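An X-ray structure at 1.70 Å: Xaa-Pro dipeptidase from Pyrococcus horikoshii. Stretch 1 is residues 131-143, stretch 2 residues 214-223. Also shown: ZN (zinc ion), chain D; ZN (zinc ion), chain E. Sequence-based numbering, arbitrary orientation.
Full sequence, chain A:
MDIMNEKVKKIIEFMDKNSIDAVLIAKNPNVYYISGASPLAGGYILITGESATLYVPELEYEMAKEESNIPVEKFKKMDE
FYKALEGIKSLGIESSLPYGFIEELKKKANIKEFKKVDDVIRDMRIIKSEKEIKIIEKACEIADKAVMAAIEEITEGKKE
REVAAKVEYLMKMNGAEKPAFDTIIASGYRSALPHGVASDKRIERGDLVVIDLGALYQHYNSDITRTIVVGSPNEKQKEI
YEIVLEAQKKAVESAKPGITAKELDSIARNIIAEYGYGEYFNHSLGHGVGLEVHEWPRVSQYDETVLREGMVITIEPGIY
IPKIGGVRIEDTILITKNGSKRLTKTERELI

Stretch 1, residues 131-143: KEIKIIEKACEIA
Stretch 2 214-223: GALYQHYNSD

Residues 131-143 are part of a longer helix, phi/psi near -65/-40, packed on a hairpin, 214-223, whose type I' turn, Tyr217 to Tyr220 (Gln218 46/49, His219 80/-12), is closed by Tyr217 N to Tyr220 O (2.8 Å) and Tyr220 N to Tyr217 O (3.0 Å). The helix crosses strand 215-217 at 141°, 7.8 Å between axes; CA atoms pair Ile136-Tyr220 (5.7 Å), Cys140-Ser222 (5.0 Å) and Ala143-Gly214 (5.3 Å). Glu132 (m, t) extends its carboxylate to the Tyr220 ring edge, where Tyr220 OH donates a short hydrogen bond to Glu132 OE2 (2.5 Å). Ile135 (m, t) points at the turn, CG2 lying 3.4 Å from Tyr217 O and 3.9 Å from Tyr220 CB. Ile136 (m, t) sets CG1 3.8 Å from CD2 of Tyr220 (chi1 m, chi2 77°). Lys138 (t, p, t, t) lays CG 3.5 Å from CE2 of Tyr217 (chi1 t, chi2 76°), while its end leads away from the hairpin and NZ forms a salt bridge with Glu141 OE1 (2.6 Å). Ala139 points toward the hairpin, its CB 3.8 Å from Tyr217 CB and 3.6 Å from Ser222 CB. Cys140 (m) places SG 3.7 Å from CB of Ser222 (p), whose OG accepts from Ala215 N (2.8 Å). Ile142 (m, t) spans Ala215 CB (CG2, 3.8 Å) and Tyr217 CD1 (CD1, 3.6 Å). Ala143 CB ends the contact 3.6 Å from Ser222 OG.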

# COMPACT_ATOMS: atom_id res chain seq x y z
N LYS A 131 -9.63 -17.84 16.70
CA LYS A 131 -8.31 -17.24 16.85
C LYS A 131 -8.22 -15.92 16.10
O LYS A 131 -7.69 -14.93 16.62
CB LYS A 131 -7.23 -18.20 16.35
CG LYS A 131 -5.84 -17.60 16.27
CD LYS A 131 -4.81 -18.62 15.79
CE LYS A 131 -3.48 -17.96 15.44
NZ LYS A 131 -3.61 -17.05 14.26
N GLU A 132 -8.72 -15.89 14.87
CA GLU A 132 -8.67 -14.68 14.06
C GLU A 132 -9.56 -13.59 14.65
O GLU A 132 -9.20 -12.41 14.66
CB GLU A 132 -9.12 -14.97 12.62
CG GLU A 132 -8.12 -15.78 11.81
CD GLU A 132 -8.63 -16.10 10.41
OE1 GLU A 132 -9.68 -16.77 10.30
OE2 GLU A 132 -7.98 -15.69 9.43
N ILE A 133 -10.73 -14.00 15.14
CA ILE A 133 -11.67 -13.05 15.73
C ILE A 133 -11.05 -12.33 16.92
O ILE A 133 -11.22 -11.12 17.08
CB ILE A 133 -12.97 -13.77 16.16
CG1 ILE A 133 -13.73 -14.23 14.91
CG2 ILE A 133 -13.84 -12.84 16.99
CD1 ILE A 133 -14.92 -15.13 15.19
N LYS A 134 -10.31 -13.07 17.75
CA LYS A 134 -9.66 -12.46 18.91
C LYS A 134 -8.66 -11.39 18.49
O LYS A 134 -8.55 -10.35 19.13
CB LYS A 134 -8.96 -13.54 19.75
CG LYS A 134 -9.91 -14.50 20.44
CD LYS A 134 -9.16 -15.55 21.23
CE LYS A 134 -10.11 -16.50 21.93
NZ LYS A 134 -9.39 -17.56 22.70
N ILE A 135 -7.92 -11.65 17.42
CA ILE A 135 -6.94 -10.68 16.93
C ILE A 135 -7.65 -9.45 16.38
O ILE A 135 -7.26 -8.32 16.67
CB ILE A 135 -6.05 -11.28 15.82
CG1 ILE A 135 -5.36 -12.55 16.33
CG2 ILE A 135 -4.99 -10.26 15.41
CD1 ILE A 135 -4.44 -13.21 15.31
N ILE A 136 -8.70 -9.67 15.59
CA ILE A 136 -9.45 -8.56 15.02
C ILE A 136 -10.09 -7.74 16.13
O ILE A 136 -10.11 -6.51 16.08
CB ILE A 136 -10.54 -9.06 14.05
CG1 ILE A 136 -9.88 -9.63 12.78
CG2 ILE A 136 -11.50 -7.93 13.70
CD1 ILE A 136 -10.80 -10.50 11.95
N GLU A 137 -10.62 -8.41 17.15
CA GLU A 137 -11.25 -7.69 18.26
C GLU A 137 -10.24 -6.80 18.97
O GLU A 137 -10.58 -5.68 19.37
CB GLU A 137 -11.90 -8.68 19.24
CG GLU A 137 -12.63 -8.02 20.40
CD GLU A 137 -13.85 -8.81 20.85
OE1 GLU A 137 -13.79 -10.06 20.84
OE2 GLU A 137 -14.86 -8.18 21.23
N LYS A 138 -9.01 -7.27 19.12
CA LYS A 138 -7.98 -6.47 19.78
C LYS A 138 -7.63 -5.26 18.91
O LYS A 138 -7.38 -4.17 19.42
CB LYS A 138 -6.73 -7.30 20.05
CG LYS A 138 -5.73 -6.63 20.99
CD LYS A 138 -6.34 -6.47 22.38
CE LYS A 138 -5.35 -5.90 23.38
NZ LYS A 138 -5.97 -5.84 24.74
N ALA A 139 -7.60 -5.45 17.59
CA ALA A 139 -7.30 -4.36 16.68
C ALA A 139 -8.40 -3.31 16.81
O ALA A 139 -8.14 -2.10 16.73
CB ALA A 139 -7.22 -4.86 15.24
N CYS A 140 -9.62 -3.77 17.02
CA CYS A 140 -10.76 -2.87 17.17
C CYS A 140 -10.66 -2.13 18.50
O CYS A 140 -11.10 -0.98 18.61
CB CYS A 140 -12.07 -3.65 17.09
SG CYS A 140 -12.48 -4.26 15.43
N GLU A 141 -10.08 -2.77 19.51
CA GLU A 141 -9.92 -2.15 20.82
C GLU A 141 -8.94 -0.99 20.66
O GLU A 141 -9.12 0.08 21.25
CB GLU A 141 -9.37 -3.16 21.83
CG GLU A 141 -9.35 -2.65 23.26
CD GLU A 141 -8.69 -3.64 24.21
OE1 GLU A 141 -7.45 -3.72 24.22
OE2 GLU A 141 -9.43 -4.33 24.95
N ILE A 142 -7.90 -1.21 19.87
CA ILE A 142 -6.89 -0.19 19.61
C ILE A 142 -7.52 0.95 18.81
O ILE A 142 -7.23 2.12 19.04
CB ILE A 142 -5.69 -0.78 18.83
CG1 ILE A 142 -4.94 -1.78 19.73
CG2 ILE A 142 -4.75 0.33 18.36
CD1 ILE A 142 -3.79 -2.48 19.05
N ALA A 143 -8.40 0.60 17.87
CA ALA A 143 -9.07 1.61 17.05
C ALA A 143 -10.00 2.45 17.93
O ALA A 143 -10.08 3.66 17.77
CB ALA A 143 -9.86 0.94 15.92
N GLY A 214 -8.26 3.02 11.53
CA GLY A 214 -8.20 1.60 11.84
C GLY A 214 -6.77 1.21 12.16
O GLY A 214 -5.83 1.91 11.81
N ALA A 215 -6.61 0.08 12.83
CA ALA A 215 -5.29 -0.39 13.18
C ALA A 215 -4.99 -1.74 12.56
O ALA A 215 -5.87 -2.60 12.46
CB ALA A 215 -5.15 -0.48 14.70
N LEU A 216 -3.75 -1.91 12.12
CA LEU A 216 -3.29 -3.19 11.57
C LEU A 216 -2.58 -3.74 12.80
O LEU A 216 -1.62 -3.14 13.29
CB LEU A 216 -2.29 -2.97 10.44
CG LEU A 216 -1.57 -4.24 9.94
CD1 LEU A 216 -2.60 -5.26 9.46
CD2 LEU A 216 -0.60 -3.88 8.83
N TYR A 217 -3.07 -4.86 13.32
CA TYR A 217 -2.52 -5.46 14.52
C TYR A 217 -2.30 -6.95 14.31
O TYR A 217 -3.23 -7.69 14.02
CB TYR A 217 -3.49 -5.25 15.68
CG TYR A 217 -3.09 -5.90 16.99
CD1 TYR A 217 -2.10 -5.35 17.79
CD2 TYR A 217 -3.73 -7.06 17.44
CE1 TYR A 217 -1.76 -5.93 19.02
CE2 TYR A 217 -3.40 -7.64 18.65
CZ TYR A 217 -2.42 -7.07 19.44
OH TYR A 217 -2.10 -7.65 20.65
N GLN A 218 -1.05 -7.37 14.45
CA GLN A 218 -0.70 -8.77 14.28
C GLN A 218 -1.34 -9.36 13.02
O GLN A 218 -1.95 -10.42 13.04
CB GLN A 218 -1.08 -9.55 15.54
CG GLN A 218 -0.11 -9.27 16.70
CD GLN A 218 -0.57 -9.82 18.04
OE1 GLN A 218 -1.11 -10.92 18.13
NE2 GLN A 218 -0.32 -9.05 19.10
N HIS A 219 -1.18 -8.62 11.92
CA HIS A 219 -1.65 -9.00 10.59
C HIS A 219 -3.13 -8.78 10.26
O HIS A 219 -3.51 -8.86 9.09
CB HIS A 219 -1.27 -10.45 10.31
CG HIS A 219 0.21 -10.69 10.28
ND1 HIS A 219 1.01 -10.25 9.24
CD2 HIS A 219 1.03 -11.28 11.17
CE1 HIS A 219 2.26 -10.57 9.50
NE2 HIS A 219 2.31 -11.19 10.66
N TYR A 220 -3.95 -8.50 11.27
CA TYR A 220 -5.37 -8.27 11.02
C TYR A 220 -5.76 -6.81 11.17
O TYR A 220 -5.08 -6.04 11.83
CB TYR A 220 -6.22 -9.18 11.91
CG TYR A 220 -6.15 -10.61 11.45
CD1 TYR A 220 -5.04 -11.40 11.72
CD2 TYR A 220 -7.17 -11.16 10.66
CE1 TYR A 220 -4.92 -12.69 11.20
CE2 TYR A 220 -7.07 -12.45 10.14
CZ TYR A 220 -5.94 -13.21 10.42
OH TYR A 220 -5.80 -14.48 9.90
N ASN A 221 -6.87 -6.45 10.54
CA ASN A 221 -7.33 -5.07 10.54
C ASN A 221 -8.59 -4.75 11.35
O ASN A 221 -9.33 -5.64 11.75
CB ASN A 221 -7.57 -4.63 9.09
CG ASN A 221 -6.28 -4.62 8.28
OD1 ASN A 221 -5.56 -3.63 8.27
ND2 ASN A 221 -6.00 -5.72 7.59
N SER A 222 -8.79 -3.46 11.57
CA SER A 222 -9.96 -2.94 12.28
C SER A 222 -10.39 -1.70 11.49
O SER A 222 -9.60 -1.14 10.73
CB SER A 222 -9.62 -2.57 13.73
OG SER A 222 -8.53 -1.67 13.78
N ASP A 223 -11.63 -1.27 11.67
CA ASP A 223 -12.15 -0.14 10.91
C ASP A 223 -13.29 0.49 11.70
O ASP A 223 -14.23 -0.21 12.09
CB ASP A 223 -12.64 -0.65 9.55
CG ASP A 223 -12.84 0.44 8.54
OD1 ASP A 223 -12.74 1.64 8.88
OD2 ASP A 223 -13.12 0.08 7.37
ZN ZN D . -13.66 3.13 7.90
ZN ZN E . -14.82 0.70 6.25